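Local coordinates for Low temperature requirement C protein (Listeria monocytogenes, PDB 1Y9I) that binds calcium and magnesium ions at neighbouring sites and probably acts as a phosphatidylglycerophosphatase, removing phosphate from a membrane lipid, at residues Y39-L43 with L158-Y162. Sequence-based numbering, arbitrary orientation.
Sequences YHPGL and LAHSY
The loop between helix 25-36 and helix 45-56 packs here, through H40 and L43, against the C-terminal end of helix 143-160 and the residues just after it. H40 and Y162 form an offset stack. Their ring centroids lie 4.2 Å apart and the planes are tilted by 26°. The two side chains come from opposite directions, and the rings overlap near their rims. H40 ND1 is 3.5 Å from Y162 CE2, and H40 CE1 also lies over the tyrosine ring. Y162 has chi1 -67°, which sets CG beside its own backbone N and turns the ring back alongside the last helical turn, with L158 O at its edge and in its plane. L158 meets the loop with both methyls. Its CD2 touches the imidazole obliquely, 3.9 Å from H40 CD2. Its CD1 meets L43 tip to tip, 4.1 Å from L43 CD1. L43 reaches it with CG anti to the backbone N (chi1 -179°). The loop makes a type II beta turn from H40 to L43, with L43 N hydrogen-bonded to H40 O at 3.0 Å. This turn brings both side chains toward L158 and Y162. L43 also packs on L33 and C48, and L158 on Q36 and N51, which ties the contact to both flanking helices. The arrangement is peripheral packing of a connecting loop on a helix end in an all-helical bundle.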
loop_
_atom_site.group_PDB
_atom_site.type_symbol
_atom_site.label_atom_id
_atom_site.label_comp_id
_atom_site.label_asym_id
_atom_site.label_seq_id
_atom_site.Cartn_x
_atom_site.Cartn_y
_atom_site.Cartn_z
ATOM N N TYR A 39 23.143 -12.502 4.070
ATOM C CA TYR A 39 22.555 -13.447 3.128
ATOM C C TYR A 39 23.439 -13.700 1.912
ATOM O O TYR A 39 23.199 -14.627 1.141
ATOM C CB TYR A 39 21.184 -12.929 2.681
ATOM C CG TYR A 39 20.272 -12.609 3.844
ATOM C CD1 TYR A 39 19.802 -13.621 4.687
ATOM C CD2 TYR A 39 19.915 -11.292 4.131
ATOM C CE1 TYR A 39 19.004 -13.325 5.789
ATOM C CE2 TYR A 39 19.118 -10.986 5.230
ATOM C CZ TYR A 39 18.667 -12.007 6.054
ATOM O OH TYR A 39 17.889 -11.705 7.148
ATOM N N HIS A 40 24.462 -12.871 1.747
ATOM C CA HIS A 40 25.385 -13.003 0.629
ATOM C C HIS A 40 26.792 -12.741 1.149
ATOM O O HIS A 40 27.331 -11.649 0.986
ATOM C CB HIS A 40 25.034 -11.991 -0.465
ATOM C CG HIS A 40 23.659 -12.162 -1.029
ATOM N ND1 HIS A 40 23.307 -13.230 -1.828
ATOM C CD2 HIS A 40 22.544 -11.401 -0.910
ATOM C CE1 HIS A 40 22.038 -13.118 -2.176
ATOM N NE2 HIS A 40 21.551 -12.017 -1.633
ATOM N N PRO A 41 27.402 -13.742 1.800
ATOM C CA PRO A 41 28.755 -13.543 2.322
ATOM C C PRO A 41 29.715 -13.067 1.236
ATOM O O PRO A 41 29.632 -13.500 0.085
ATOM C CB PRO A 41 29.113 -14.919 2.885
ATOM C CG PRO A 41 28.305 -15.861 2.034
ATOM C CD PRO A 41 26.980 -15.145 1.945
ATOM N N GLY A 42 30.612 -12.158 1.604
ATOM C CA GLY A 42 31.562 -11.638 0.638
ATOM C C GLY A 42 31.041 -10.419 -0.106
ATOM O O GLY A 42 31.783 -9.777 -0.851
ATOM N N LEU A 43 29.763 -10.100 0.089
ATOM C CA LEU A 43 29.153 -8.941 -0.565
ATOM C C LEU A 43 29.975 -7.693 -0.261
ATOM O O LEU A 43 30.341 -7.448 0.887
ATOM C CB LEU A 43 27.713 -8.746 -0.067
ATOM C CG LEU A 43 26.897 -7.586 -0.656
ATOM C CD1 LEU A 43 26.632 -7.836 -2.130
ATOM C CD2 LEU A 43 25.578 -7.450 0.103
ATOM N N LEU A 158 18.794 -5.861 -5.551
ATOM C CA LEU A 158 19.946 -6.747 -5.440
ATOM C C LEU A 158 19.457 -8.194 -5.313
ATOM O O LEU A 158 19.952 -9.084 -6.001
ATOM C CB LEU A 158 20.785 -6.346 -4.216
ATOM C CG LEU A 158 22.109 -7.061 -3.923
ATOM C CD1 LEU A 158 22.902 -6.264 -2.893
ATOM C CD2 LEU A 158 21.841 -8.466 -3.416
ATOM N N ALA A 159 18.484 -8.425 -4.435
ATOM C CA ALA A 159 17.945 -9.771 -4.246
ATOM C C ALA A 159 17.473 -10.345 -5.578
ATOM O O ALA A 159 17.735 -11.514 -5.889
ATOM C CB ALA A 159 16.797 -9.746 -3.252
ATOM N N HIS A 160 16.778 -9.527 -6.364
ATOM C CA HIS A 160 16.287 -9.971 -7.666
ATOM C C HIS A 160 17.431 -10.211 -8.643
ATOM O O HIS A 160 17.291 -10.983 -9.592
ATOM C CB HIS A 160 15.329 -8.945 -8.278
ATOM C CG HIS A 160 13.922 -9.049 -7.774
ATOM N ND1 HIS A 160 13.498 -8.436 -6.615
ATOM C CD2 HIS A 160 12.846 -9.707 -8.267
ATOM C CE1 HIS A 160 12.221 -8.710 -6.417
ATOM N NE2 HIS A 160 11.802 -9.481 -7.404
ATOM N N SER A 161 18.559 -9.551 -8.410
ATOM C CA SER A 161 19.719 -9.688 -9.284
ATOM C C SER A 161 20.311 -11.095 -9.309
ATOM O O SER A 161 21.263 -11.352 -10.042
ATOM C CB SER A 161 20.807 -8.686 -8.879
ATOM O OG SER A 161 20.355 -7.347 -9.020
ATOM N N TYR A 162 19.752 -12.005 -8.521
ATOM C CA TYR A 162 20.255 -13.378 -8.481
ATOM C C TYR A 162 19.303 -14.381 -9.141
ATOM O O TYR A 162 19.597 -15.577 -9.214
ATOM C CB TYR A 162 20.526 -13.796 -7.032
ATOM C CG TYR A 162 21.658 -13.036 -6.370
ATOM C CD1 TYR A 162 21.602 -11.651 -6.216
ATOM C CD2 TYR A 162 22.784 -13.706 -5.888
ATOM C CE1 TYR A 162 22.639 -10.949 -5.594
ATOM C CE2 TYR A 162 23.827 -13.016 -5.268
ATOM C CZ TYR A 162 23.747 -11.637 -5.123
ATOM O OH TYR A 162 24.773 -10.949 -4.509
#